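Sugar ABC transporter substrate-binding protein (Treponema pallidum subsp. pallidum, PDB 5U2P) is an orphan periplasmic ligand-binding protein that probably captures a solute, perhaps a sugar, and delivers it to an ABC transporter for uptake. Local coordinates at residues 116-121 with 346-351; 145-150 with 282-287; 190-195 with 231-236; 217-222 with 412-417; 301-306 with 372-377. One frame throughout, in Å; residues are numbered along the deposited sequence.

Contact 1: 116-121 with 346-351; sequences DLLIPP and AFRNTT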
# COMPACT_ATOMS: atom_id res chain seq x y z
N ASP A 116 -2.55 8.27 17.59
CA ASP A 116 -2.21 6.87 17.83
C ASP A 116 -2.16 6.07 16.52
O ASP A 116 -1.68 4.94 16.48
CB ASP A 116 -3.23 6.24 18.77
CG ASP A 116 -3.15 6.79 20.18
OD1 ASP A 116 -2.04 7.18 20.62
OD2 ASP A 116 -4.21 6.82 20.85
N LEU A 117 -2.65 6.66 15.43
CA LEU A 117 -2.56 6.00 14.13
C LEU A 117 -1.13 5.91 13.62
O LEU A 117 -0.36 6.86 13.76
CB LEU A 117 -3.40 6.74 13.10
CG LEU A 117 -4.91 6.74 13.33
CD1 LEU A 117 -5.55 7.72 12.37
CD2 LEU A 117 -5.47 5.35 13.16
N LEU A 118 -0.79 4.79 12.99
CA LEU A 118 0.54 4.63 12.41
C LEU A 118 0.68 5.46 11.14
O LEU A 118 1.67 6.19 10.97
CB LEU A 118 0.82 3.16 12.13
CG LEU A 118 0.86 2.27 13.38
CD1 LEU A 118 0.94 0.79 13.04
CD2 LEU A 118 2.02 2.66 14.29
N ILE A 119 -0.29 5.33 10.25
CA ILE A 119 -0.29 6.02 8.96
C ILE A 119 -1.68 6.64 8.75
O ILE A 119 -2.56 6.00 8.15
CB ILE A 119 0.03 5.08 7.77
CG1 ILE A 119 1.22 4.17 8.07
CG2 ILE A 119 0.26 5.91 6.50
CD1 ILE A 119 1.39 3.04 7.05
N PRO A 120 -1.91 7.83 9.31
CA PRO A 120 -3.28 8.36 9.23
C PRO A 120 -3.77 8.46 7.79
O PRO A 120 -3.06 9.01 6.94
CB PRO A 120 -3.17 9.74 9.89
CG PRO A 120 -1.94 9.70 10.70
CD PRO A 120 -1.01 8.73 10.04
N PRO A 121 -4.95 7.91 7.49
CA PRO A 121 -5.55 8.13 6.18
C PRO A 121 -5.81 9.60 5.94
O PRO A 121 -6.22 10.31 6.86
CB PRO A 121 -6.87 7.36 6.24
CG PRO A 121 -6.74 6.47 7.44
CD PRO A 121 -5.84 7.14 8.37
N ALA A 346 -3.47 -0.86 12.75
CA ALA A 346 -3.82 0.52 12.40
C ALA A 346 -3.25 1.50 13.42
O ALA A 346 -2.93 2.65 13.11
CB ALA A 346 -5.32 0.68 12.30
N PHE A 347 -3.15 1.02 14.66
CA PHE A 347 -2.72 1.82 15.79
C PHE A 347 -1.41 1.35 16.43
O PHE A 347 -1.04 0.17 16.38
CB PHE A 347 -3.83 1.85 16.86
CG PHE A 347 -5.06 2.63 16.45
CD1 PHE A 347 -5.19 3.97 16.77
CD2 PHE A 347 -6.07 2.00 15.74
CE1 PHE A 347 -6.32 4.67 16.39
CE2 PHE A 347 -7.20 2.70 15.35
CZ PHE A 347 -7.32 4.04 15.68
N ARG A 348 -0.72 2.32 17.02
CA ARG A 348 0.43 2.10 17.89
C ARG A 348 0.13 1.11 19.03
O ARG A 348 -0.95 1.15 19.63
CB ARG A 348 0.84 3.44 18.50
CG ARG A 348 2.32 3.72 18.56
CD ARG A 348 2.54 5.19 18.93
NE ARG A 348 1.94 6.10 17.96
CZ ARG A 348 2.43 6.30 16.74
NH1 ARG A 348 3.52 5.66 16.36
NH2 ARG A 348 1.83 7.15 15.91
N ASN A 349 1.10 0.25 19.34
CA ASN A 349 1.03 -0.61 20.54
C ASN A 349 -0.12 -1.61 20.52
O ASN A 349 -0.76 -1.83 21.54
CB ASN A 349 0.93 0.26 21.80
CG ASN A 349 2.06 1.28 21.89
OD1 ASN A 349 3.21 0.98 21.56
ND2 ASN A 349 1.73 2.49 22.35
N THR A 350 -0.37 -2.20 19.36
CA THR A 350 -1.31 -3.30 19.23
C THR A 350 -0.57 -4.61 19.43
O THR A 350 -0.02 -5.19 18.49
CB THR A 350 -1.99 -3.28 17.86
OG1 THR A 350 -2.67 -2.02 17.69
CG2 THR A 350 -2.99 -4.40 17.73
N THR A 351 -0.55 -5.07 20.68
CA THR A 351 0.25 -6.23 21.08
C THR A 351 -0.08 -7.50 20.31
O THR A 351 0.80 -8.29 19.99
CB THR A 351 0.09 -6.51 22.59
OG1 THR A 351 -1.24 -6.97 22.87
CG2 THR A 351 0.36 -5.26 23.39
O HOH W 1 2.91 7.58 13.01
O HOH W 2 -2.79 3.80 10.53

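Contact 2: 145-150 with 282-287; sequences NKDLFD and GINLGA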
# COMPACT_ATOMS: atom_id res chain seq x y z
N ASN A 145 18.12 -12.23 0.97
CA ASN A 145 18.56 -13.44 1.65
C ASN A 145 19.86 -13.18 2.40
O ASN A 145 20.94 -13.16 1.79
CB ASN A 145 18.73 -14.58 0.64
CG ASN A 145 19.04 -15.91 1.31
OD1 ASN A 145 19.63 -15.94 2.39
ND2 ASN A 145 18.62 -17.01 0.69
N LYS A 146 19.75 -12.99 3.71
CA LYS A 146 20.89 -12.63 4.56
C LYS A 146 22.04 -13.64 4.49
O LYS A 146 23.20 -13.26 4.59
CB LYS A 146 20.45 -12.49 6.02
CG LYS A 146 19.66 -11.26 6.36
CD LYS A 146 19.37 -11.21 7.86
CE LYS A 146 18.81 -9.87 8.28
NZ LYS A 146 18.54 -9.82 9.75
N ASP A 147 21.70 -14.92 4.32
CA ASP A 147 22.72 -15.97 4.27
C ASP A 147 23.53 -15.87 3.00
O ASP A 147 24.75 -16.02 3.03
CB ASP A 147 22.10 -17.36 4.38
CG ASP A 147 21.55 -17.66 5.76
OD1 ASP A 147 22.00 -17.04 6.75
OD2 ASP A 147 20.66 -18.53 5.86
N LEU A 148 22.87 -15.64 1.87
CA LEU A 148 23.57 -15.46 0.60
C LEU A 148 24.44 -14.21 0.64
O LEU A 148 25.57 -14.21 0.15
CB LEU A 148 22.60 -15.35 -0.57
CG LEU A 148 21.92 -16.62 -1.04
CD1 LEU A 148 20.85 -16.28 -2.07
CD2 LEU A 148 22.94 -17.59 -1.64
N PHE A 149 23.90 -13.15 1.22
CA PHE A 149 24.65 -11.92 1.37
C PHE A 149 25.93 -12.17 2.16
O PHE A 149 26.99 -11.66 1.81
CB PHE A 149 23.81 -10.84 2.05
CG PHE A 149 23.06 -9.97 1.09
CD1 PHE A 149 22.45 -10.52 -0.03
CD2 PHE A 149 22.94 -8.61 1.30
CE1 PHE A 149 21.75 -9.72 -0.91
CE2 PHE A 149 22.24 -7.81 0.42
CZ PHE A 149 21.65 -8.38 -0.69
N ASP A 150 25.82 -12.95 3.23
CA ASP A 150 26.99 -13.26 4.06
C ASP A 150 27.98 -14.11 3.29
O ASP A 150 29.18 -13.85 3.32
CB ASP A 150 26.57 -13.99 5.34
CG ASP A 150 25.77 -13.11 6.28
OD1 ASP A 150 25.92 -11.87 6.23
OD2 ASP A 150 25.00 -13.66 7.09
N GLY A 282 12.55 -21.18 8.25
CA GLY A 282 13.88 -20.91 8.76
C GLY A 282 14.71 -20.00 7.89
O GLY A 282 15.89 -19.80 8.16
N ILE A 283 14.12 -19.44 6.83
CA ILE A 283 14.91 -18.61 5.95
C ILE A 283 15.27 -17.30 6.66
O ILE A 283 14.50 -16.78 7.46
CB ILE A 283 14.18 -18.34 4.61
CG1 ILE A 283 15.17 -17.81 3.57
CG2 ILE A 283 13.01 -17.42 4.81
CD1 ILE A 283 14.64 -17.88 2.15
N ASN A 284 16.47 -16.83 6.39
CA ASN A 284 17.02 -15.63 7.01
C ASN A 284 16.85 -14.43 6.06
O ASN A 284 17.68 -14.20 5.20
CB ASN A 284 18.49 -15.84 7.35
CG ASN A 284 19.01 -14.81 8.32
OD1 ASN A 284 18.23 -14.11 8.97
ND2 ASN A 284 20.33 -14.70 8.43
N LEU A 285 15.74 -13.74 6.23
CA LEU A 285 15.33 -12.69 5.32
C LEU A 285 15.56 -11.33 5.96
O LEU A 285 15.22 -11.12 7.11
CB LEU A 285 13.84 -12.86 4.98
CG LEU A 285 13.32 -12.35 3.64
CD1 LEU A 285 13.95 -13.14 2.53
CD2 LEU A 285 11.80 -12.49 3.58
N GLY A 286 16.14 -10.42 5.19
CA GLY A 286 16.24 -9.03 5.60
C GLY A 286 15.38 -8.16 4.71
O GLY A 286 14.96 -8.61 3.63
N ALA A 287 15.10 -6.94 5.15
CA ALA A 287 14.30 -5.98 4.39
C ALA A 287 14.79 -4.56 4.59
O ALA A 287 14.90 -4.08 5.73
CB ALA A 287 12.84 -6.08 4.78
O HOH W 3 18.40 -17.73 4.58

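Contact 3: 190-195 with 231-236; sequences HTLLAD and GAYLEL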
# COMPACT_ATOMS: atom_id res chain seq x y z
N HIS A 190 5.09 -1.09 -13.40
CA HIS A 190 5.46 -2.12 -12.44
C HIS A 190 5.85 -1.51 -11.09
O HIS A 190 6.33 -0.39 -11.02
CB HIS A 190 6.61 -2.97 -12.98
CG HIS A 190 6.94 -4.11 -12.08
ND1 HIS A 190 7.94 -4.04 -11.13
CD2 HIS A 190 6.34 -5.31 -11.91
CE1 HIS A 190 7.96 -5.16 -10.44
NE2 HIS A 190 7.00 -5.95 -10.88
N THR A 191 5.65 -2.28 -10.02
CA THR A 191 5.99 -1.89 -8.67
C THR A 191 7.32 -1.16 -8.47
O THR A 191 7.41 -0.22 -7.71
CB THR A 191 6.05 -3.18 -7.78
OG1 THR A 191 4.93 -4.03 -8.09
CG2 THR A 191 6.06 -2.83 -6.32
N LEU A 192 8.38 -1.66 -9.11
CA LEU A 192 9.70 -1.07 -8.99
C LEU A 192 9.71 0.38 -9.45
O LEU A 192 10.14 1.29 -8.72
CB LEU A 192 10.74 -1.88 -9.79
CG LEU A 192 12.15 -1.30 -9.86
CD1 LEU A 192 12.69 -1.19 -8.49
CD2 LEU A 192 13.04 -2.20 -10.71
N LEU A 193 9.23 0.61 -10.67
CA LEU A 193 9.21 1.97 -11.19
C LEU A 193 8.16 2.81 -10.45
O LEU A 193 8.37 4.00 -10.19
CB LEU A 193 8.95 1.97 -12.69
CG LEU A 193 9.15 3.31 -13.41
CD1 LEU A 193 10.57 3.84 -13.16
CD2 LEU A 193 8.89 3.14 -14.90
N ALA A 194 7.04 2.19 -10.09
CA ALA A 194 6.00 2.88 -9.32
C ALA A 194 6.55 3.42 -8.00
O ALA A 194 6.29 4.56 -7.62
CB ALA A 194 4.83 1.95 -9.05
N ASP A 195 7.30 2.58 -7.29
CA ASP A 195 7.92 2.98 -6.04
C ASP A 195 8.80 4.21 -6.25
O ASP A 195 8.67 5.23 -5.56
CB ASP A 195 8.72 1.81 -5.47
CG ASP A 195 9.45 2.16 -4.19
OD1 ASP A 195 8.81 2.12 -3.12
OD2 ASP A 195 10.67 2.46 -4.27
N GLY A 231 16.09 6.63 -15.94
CA GLY A 231 17.50 6.34 -16.17
C GLY A 231 17.98 5.16 -15.32
O GLY A 231 18.69 4.28 -15.80
N ALA A 232 17.61 5.17 -14.05
CA ALA A 232 17.97 4.10 -13.12
C ALA A 232 17.41 2.76 -13.57
O ALA A 232 18.10 1.72 -13.60
CB ALA A 232 17.46 4.43 -11.70
N TYR A 233 16.13 2.79 -13.92
CA TYR A 233 15.41 1.63 -14.42
C TYR A 233 16.17 1.01 -15.61
O TYR A 233 16.50 -0.17 -15.63
CB TYR A 233 14.00 2.08 -14.81
CG TYR A 233 12.91 1.03 -14.84
CD1 TYR A 233 12.83 0.05 -13.87
CD2 TYR A 233 11.93 1.06 -15.82
CE1 TYR A 233 11.82 -0.89 -13.89
CE2 TYR A 233 10.91 0.12 -15.85
CZ TYR A 233 10.86 -0.86 -14.87
OH TYR A 233 9.85 -1.81 -14.88
N LEU A 234 16.47 1.86 -16.58
CA LEU A 234 17.23 1.50 -17.76
C LEU A 234 18.58 0.88 -17.44
O LEU A 234 18.99 -0.08 -18.09
CB LEU A 234 17.41 2.76 -18.61
CG LEU A 234 16.14 3.21 -19.34
CD1 LEU A 234 16.30 4.63 -19.89
CD2 LEU A 234 15.85 2.22 -20.48
N GLU A 235 19.26 1.44 -16.45
CA GLU A 235 20.59 0.96 -16.08
C GLU A 235 20.48 -0.46 -15.53
O GLU A 235 21.34 -1.31 -15.82
CB GLU A 235 21.24 1.90 -15.06
CG GLU A 235 22.69 1.56 -14.72
CD GLU A 235 23.64 1.79 -15.89
OE1 GLU A 235 23.25 2.45 -16.87
OE2 GLU A 235 24.78 1.29 -15.82
N LEU A 236 19.44 -0.74 -14.74
CA LEU A 236 19.22 -2.10 -14.24
C LEU A 236 19.03 -3.09 -15.39
O LEU A 236 19.57 -4.20 -15.35
CB LEU A 236 18.02 -2.16 -13.29
CG LEU A 236 18.18 -1.40 -11.97
CD1 LEU A 236 16.91 -1.51 -11.17
CD2 LEU A 236 19.35 -1.88 -11.13

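Contact 4: 217-222 with 412-417; sequences SIDWTH and RAQTEA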
# COMPACT_ATOMS: atom_id res chain seq x y z
N SER A 217 -5.10 14.69 -19.18
CA SER A 217 -4.48 15.99 -19.40
C SER A 217 -2.95 15.92 -19.40
O SER A 217 -2.28 16.87 -19.80
CB SER A 217 -4.95 16.99 -18.33
OG SER A 217 -4.37 16.70 -17.06
N ILE A 218 -2.41 14.79 -18.95
CA ILE A 218 -0.96 14.64 -18.81
C ILE A 218 -0.26 14.77 -20.15
O ILE A 218 -0.77 14.33 -21.18
CB ILE A 218 -0.59 13.29 -18.17
CG1 ILE A 218 0.90 13.23 -17.84
CG2 ILE A 218 -0.99 12.12 -19.06
CD1 ILE A 218 1.23 12.12 -16.86
N ASP A 219 0.91 15.41 -20.13
CA ASP A 219 1.85 15.36 -21.26
C ASP A 219 3.18 14.80 -20.76
O ASP A 219 3.93 15.50 -20.05
CB ASP A 219 2.04 16.74 -21.89
CG ASP A 219 2.85 16.69 -23.17
OD1 ASP A 219 3.74 15.82 -23.28
OD2 ASP A 219 2.61 17.52 -24.07
N TRP A 220 3.47 13.55 -21.10
CA TRP A 220 4.62 12.85 -20.54
C TRP A 220 5.95 13.54 -20.84
O TRP A 220 6.90 13.40 -20.07
CB TRP A 220 4.65 11.39 -21.04
CG TRP A 220 3.57 10.55 -20.36
CD1 TRP A 220 2.36 10.20 -20.87
CD2 TRP A 220 3.61 10.02 -19.03
NE1 TRP A 220 1.64 9.49 -19.95
CE2 TRP A 220 2.38 9.36 -18.81
CE3 TRP A 220 4.56 10.04 -18.00
CZ2 TRP A 220 2.09 8.71 -17.61
CZ3 TRP A 220 4.26 9.41 -16.81
CH2 TRP A 220 3.03 8.76 -16.62
N THR A 221 6.02 14.31 -21.93
CA THR A 221 7.29 14.96 -22.28
C THR A 221 7.58 16.13 -21.36
O THR A 221 8.67 16.72 -21.40
CB THR A 221 7.29 15.44 -23.75
OG1 THR A 221 6.21 16.34 -23.97
CG2 THR A 221 7.16 14.24 -24.68
N HIS A 222 6.61 16.50 -20.54
CA HIS A 222 6.83 17.52 -19.54
C HIS A 222 7.28 16.88 -18.20
O HIS A 222 7.68 17.59 -17.27
CB HIS A 222 5.54 18.34 -19.38
CG HIS A 222 5.11 19.03 -20.65
ND1 HIS A 222 5.13 18.41 -21.87
CD2 HIS A 222 4.65 20.29 -20.87
CE1 HIS A 222 4.71 19.25 -22.80
NE2 HIS A 222 4.41 20.39 -22.22
N ARG A 412 7.53 8.18 -26.23
CA ARG A 412 6.77 7.01 -26.63
C ARG A 412 5.49 6.96 -25.81
O ARG A 412 4.41 6.68 -26.35
CB ARG A 412 7.59 5.73 -26.43
CG ARG A 412 8.67 5.48 -27.48
CD ARG A 412 9.36 4.12 -27.27
NE ARG A 412 10.41 3.89 -28.27
CZ ARG A 412 11.43 3.06 -28.11
NH1 ARG A 412 11.57 2.36 -26.99
NH2 ARG A 412 12.34 2.92 -29.07
N ALA A 413 5.59 7.26 -24.52
CA ALA A 413 4.42 7.29 -23.65
C ALA A 413 3.39 8.29 -24.18
O ALA A 413 2.20 8.01 -24.21
CB ALA A 413 4.81 7.63 -22.22
N GLN A 414 3.87 9.45 -24.61
CA GLN A 414 2.99 10.52 -25.06
C GLN A 414 2.40 10.20 -26.43
O GLN A 414 1.28 10.60 -26.74
CB GLN A 414 3.74 11.85 -25.09
CG GLN A 414 2.88 13.07 -25.41
CD GLN A 414 1.82 13.35 -24.36
OE1 GLN A 414 1.77 12.71 -23.31
NE2 GLN A 414 0.97 14.32 -24.64
N THR A 415 3.17 9.48 -27.25
CA THR A 415 2.71 9.10 -28.59
C THR A 415 1.55 8.12 -28.48
O THR A 415 0.59 8.19 -29.25
CB THR A 415 3.86 8.50 -29.41
OG1 THR A 415 4.83 9.52 -29.67
CG2 THR A 415 3.37 7.94 -30.74
N GLU A 416 1.63 7.22 -27.52
CA GLU A 416 0.58 6.24 -27.30
C GLU A 416 -0.66 6.91 -26.71
O GLU A 416 -1.78 6.43 -26.89
CB GLU A 416 1.07 5.12 -26.39
CG GLU A 416 0.78 3.73 -26.92
CD GLU A 416 -0.68 3.35 -26.82
OE1 GLU A 416 -1.44 3.65 -27.77
OE2 GLU A 416 -1.07 2.75 -25.79
N ALA A 417 -0.45 8.03 -26.01
CA ALA A 417 -1.56 8.78 -25.44
C ALA A 417 -2.50 9.23 -26.54
O ALA A 417 -3.68 8.87 -26.56
CB ALA A 417 -1.06 9.98 -24.65

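Contact 5: 301-306 with 372-377; sequences TGSLEV and VIQAID. With EDO (1,2-ethanediol), chain E.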
# COMPACT_ATOMS: atom_id res chain seq x y z
N THR A 301 6.95 3.30 0.14
CA THR A 301 5.67 3.26 -0.58
C THR A 301 4.96 1.92 -0.38
O THR A 301 5.57 0.93 0.04
CB THR A 301 5.82 3.52 -2.10
OG1 THR A 301 6.29 2.34 -2.76
CG2 THR A 301 6.77 4.70 -2.37
N GLY A 302 3.67 1.92 -0.66
CA GLY A 302 2.87 0.71 -0.58
C GLY A 302 1.44 0.96 -1.01
O GLY A 302 1.14 1.95 -1.68
N SER A 303 0.57 0.04 -0.64
CA SER A 303 -0.85 0.23 -0.79
C SER A 303 -1.48 0.62 0.53
O SER A 303 -1.37 -0.11 1.51
CB SER A 303 -1.55 -1.02 -1.29
OG SER A 303 -2.95 -0.75 -1.30
N LEU A 304 -2.14 1.77 0.52
CA LEU A 304 -2.91 2.26 1.66
C LEU A 304 -4.41 2.12 1.38
O LEU A 304 -5.24 2.79 2.02
CB LEU A 304 -2.53 3.72 1.97
CG LEU A 304 -1.02 4.00 2.14
CD1 LEU A 304 -0.74 5.47 2.46
CD2 LEU A 304 -0.42 3.09 3.22
N GLU A 305 -4.75 1.22 0.47
CA GLU A 305 -6.13 0.95 0.12
C GLU A 305 -6.78 0.05 1.16
O GLU A 305 -7.12 -1.10 0.89
CB GLU A 305 -6.22 0.30 -1.27
CG GLU A 305 -5.69 1.22 -2.41
CD GLU A 305 -6.72 2.17 -2.95
OE1 GLU A 305 -7.93 1.92 -2.74
OE2 GLU A 305 -6.33 3.19 -3.56
N VAL A 306 -6.92 0.59 2.36
CA VAL A 306 -7.47 -0.11 3.51
C VAL A 306 -8.94 0.22 3.71
O VAL A 306 -9.47 1.16 3.12
CB VAL A 306 -6.68 0.23 4.79
CG1 VAL A 306 -5.17 -0.13 4.63
CG2 VAL A 306 -6.85 1.70 5.19
N VAL A 372 5.15 6.59 5.17
CA VAL A 372 4.67 5.71 4.09
C VAL A 372 3.65 6.49 3.25
O VAL A 372 2.77 7.13 3.81
CB VAL A 372 3.97 4.42 4.63
CG1 VAL A 372 3.63 3.48 3.48
CG2 VAL A 372 4.82 3.73 5.70
N ILE A 373 3.78 6.43 1.93
CA ILE A 373 2.82 7.02 1.01
C ILE A 373 2.39 6.00 -0.01
O ILE A 373 3.07 5.00 -0.22
CB ILE A 373 3.39 8.27 0.31
CG1 ILE A 373 4.66 7.93 -0.48
CG2 ILE A 373 3.67 9.30 1.36
CD1 ILE A 373 5.20 9.16 -1.30
N GLN A 374 1.22 6.22 -0.60
CA GLN A 374 0.69 5.24 -1.54
C GLN A 374 1.38 5.30 -2.91
O GLN A 374 1.39 6.34 -3.60
CB GLN A 374 -0.81 5.42 -1.72
CG GLN A 374 -1.38 4.39 -2.70
CD GLN A 374 -2.82 4.03 -2.45
OE1 GLN A 374 -3.17 3.54 -1.37
NE2 GLN A 374 -3.66 4.26 -3.45
N ALA A 375 1.93 4.15 -3.32
CA ALA A 375 2.52 4.00 -4.63
C ALA A 375 1.48 4.16 -5.73
O ALA A 375 0.34 3.70 -5.60
CB ALA A 375 3.20 2.62 -4.76
N ILE A 376 1.88 4.78 -6.84
CA ILE A 376 0.93 5.10 -7.89
C ILE A 376 0.28 3.88 -8.55
O ILE A 376 -0.82 4.01 -9.10
CB ILE A 376 1.58 5.97 -8.99
CG1 ILE A 376 2.80 5.25 -9.60
CG2 ILE A 376 1.95 7.33 -8.43
CD1 ILE A 376 3.38 5.93 -10.87
N ASP A 377 0.89 2.69 -8.45
CA ASP A 377 0.27 1.49 -9.03
C ASP A 377 -0.79 0.87 -8.12
O ASP A 377 -1.45 -0.08 -8.51
CB ASP A 377 1.34 0.42 -9.40
CG ASP A 377 2.10 -0.13 -8.20
OD1 ASP A 377 2.19 0.57 -7.17
OD2 ASP A 377 2.65 -1.27 -8.32
C1 EDO E . 1.31 -2.23 -3.59
O1 EDO E . 2.46 -2.67 -2.88
C2 EDO E . 1.60 -1.07 -4.52
O2 EDO E . 2.97 -0.91 -4.89

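Contact 1: 116-121 with 346-351
The phenyl ring of F347 receives L117 on one face and D116 at its edge: CD2 of L117 sits 3.6 Å from the ring centroid, displaced toward the CE1-CZ side in a CH-pi contact, while CB of D116 lies in the ring plane, 3.6 Å from CD1 of F347. Both side chains of the L117-F347 pair have CG beside the backbone N (chi1 -66° and -69°) and run the same way, which brings the leucine methyl over the ring. The second flat group is the guanidinium of R348. L118 CD2 approaches it over a face, 3.9 Å from NH1 of R348. Water 1 lies at the guanidinium edge, in plane, where it accepts from R348 NH2 and donates to L118 O. The polar ends of this arginine are also held outside the pair of segments, NH1 by the carbonyl of E368 and NH2 by that of P115.

The two backbones bridge once, at L117 and F347. R348 N donates to D116 O at 2.8 Å, and L118 N to A346 O at 3.0 Å. Water 2 adds a further link between I119 N and A346 O. Two loops without regular secondary structure are thus joined by strand-like backbone bonds, with an apolar ring contact beside them, while bonds to the carbonyls of E368 and P115, together with water 1, hold the guanidinium beside L118.

Contact 2: 145-150 with 282-287
OD1 of N145 draws three donors: the backbone N of L148 at 3.3 Å, that of D147 in a weaker bond, and water 3. The asparagine is the N-cap of helix 146-151, and with CG anti to its own N (chi1 -174°) the amide turns back over the first helical turn. L148 N reaches OD1 from above the carbonyl plane. Water 3 carries the cap across to the other segment, for it also donates to D147 OD2 and accepts from N284 N at 2.8 Å.

Directly across the contact, K146 N donates to N284 O at 2.8 Å. The N284 side chain crosses those of K146 and D147 at about a right angle, its amide plane 55° from the D147 carboxylate. N284 OD1 lies 3.3 Å from K146 CD, and N284 ND2 gives a weak bond of 3.3 Å to D147 OD1. Beyond N284, K146 CE comes 3.8 Å from G286 CA.

N145 and L285 form an antiparallel non-hydrogen-bonded pair, so the contact marks the point where strand 138-145, flanked by strands 285-288 and 263-267, gives way to its helix. F258 of helix 251-258 packs against N145, I283 and L285, and helix 270-279 touches the latter two.

Contact 3: 190-195 with 231-236
Contacts between aliphatic groups and the ring of Y233 make up most of this helix pair. L193 lies over one face of the phenol, its CB above the centre at 4.1 Å from the ring centroid and only 12° off the normal, a CH-pi contact. L193 CD1 extends the cover toward CG of the tyrosine, while L193 CD2 lies toward the CD2-CE2 side of the ring, 3.8 Å from Y233 CE2. The leucine and the tyrosine cross at about a right angle. L192 approaches differently, in the plane of the ring, where its CD2 meets the edge at Y233 CE1, 3.6 Å away. The tyrosine side chain leaves its helix with CG anti to the backbone N (chi1 -157°), and this carries the ring into the angle between the two leucines.

Purely aliphatic packing adds one further pair, L192 CD2 with L236 CD1 at 4.0 Å, one helical turn along from Y233.

Polar groups play a small part across the interface. The phenol OH of Y233 comes 3.9 Å from CB of H190, a van der Waals approach to the N-cap residue of helix 191-214. The imidazole of H190 itself leads elsewhere, NE2 donating to the carbonyl of S183.

The helix segments run roughly antiparallel, at 150°, with axes 10.8 Å apart, a wide spacing bridged by the long tyrosine side chain. F237 meets Y233 edge-to-face, and F395 packs on L193. With no hydrogen bond between the segments, their cohesion rests on buried apolar contacts, most of them to the Y233 ring.

Contact 4: 217-222 with 412-417
The amide of Q414 and the carboxylate of D219 are stacked with their planes only 4° apart, although the two side chains cross at about a right angle. Q414 CD lies 3.3 Å from D219 OD1. This is a contact of flat faces: the glutamine NE2 is near OD1 but badly angled for a hydrogen bond to it. Against the indole of W220 the same amide is steeply turned, by 62°, and its OE1 comes 3.5 Å from CD1 of W220. OE1 accepts the backbone N of W220 at 2.9 Å, the donor standing above the amide's carbonyl plane. Q414 gets there because its CG is anti to the backbone N and the chain then bends about CB-CG (chi2 65°), which lays the amide against the turn.

The indole is sandwiched. A413 CB sits over one face, 3.9 Å from the centroid of the five-membered ring in a CH-pi contact, and I218 CD1 lies on the opposite face, over the six-membered ring.

D219 is held in its orientation from its own segment. OD1 accepts both T221 N, at 3.0 Å, which closes an Asx turn, and T221 OG1, at 2.6 Å, the two donors coming from the same face of the carboxylate. CG2 of T221 in turn touches CB of Q414.

The turn follows helix 191-214, onto whose L209 and R212 I218 packs, and precedes helix 227-238. Helix 406-417, the last of the model, docks on it, while F395 meets W220 edge-to-face and P393 also lies against the indole.

Contact 5: 301-306 with 372-377
Two parallel strands, 300-303 and 372-374, pair here in the branched mixed sheet that also contains strand 138-145, near the centre of the chain. T301 is in register with I373 and G302 with Q374. G302 takes part at both its polar ends: its N donates to I373 O at 3.2 Å, and its O accepts A375 N at 2.9 Å, in the carbonyl plane.

Past the strand the pairing is continued by a side chain. Q374 has CG anti to the backbone N (chi1 -180°) and is extended beyond it, which sends its side chain past that of L304 in the opposite direction. OE1 accepts L304 N at 2.8 Å, and NE2 donates to E305 OE2 at 2.9 Å, on the anti side of the carboxylate and in the plane of the amide. S303 OG accepts E305 N in an ST turn where the chain leaves the sheet. L304 CD2 reaches V372 CG1 at 4.1 Å. T301 OG1 is hydrogen-bonded to D195 OD1 and N140 ND2.

A molecule of 1,2-ethanediol, probably from the crystallisation liquor, rests by these strands, also bonded to N140 and S138; its O2 donates to D377 OD1 at 2.8 Å.

From the N terminus, the chain first reaches 116-121, whose loop closes only at 346-351. Within that span lie both contact 2, joining 145-150 to 282-287, and contact 3, which pairs 190-195 with 231-236 inside contact 2's own loop. Contact 4 opens at 217-222 and ends at the last helix, crossing contacts 1, 2 and 3 and enclosing contact 5. Contact 5 starts after contacts 2 and 3 have closed and crosses contact 1. Contacts 2 and 5 reach the same six-stranded sheet. Contact 5 touches contact 1 through I119 on V372 and L304, and contact 3 through D195 and T301, linking the loop 116-121, through the paired strands 300-303 and 372-374, to helix 191-214.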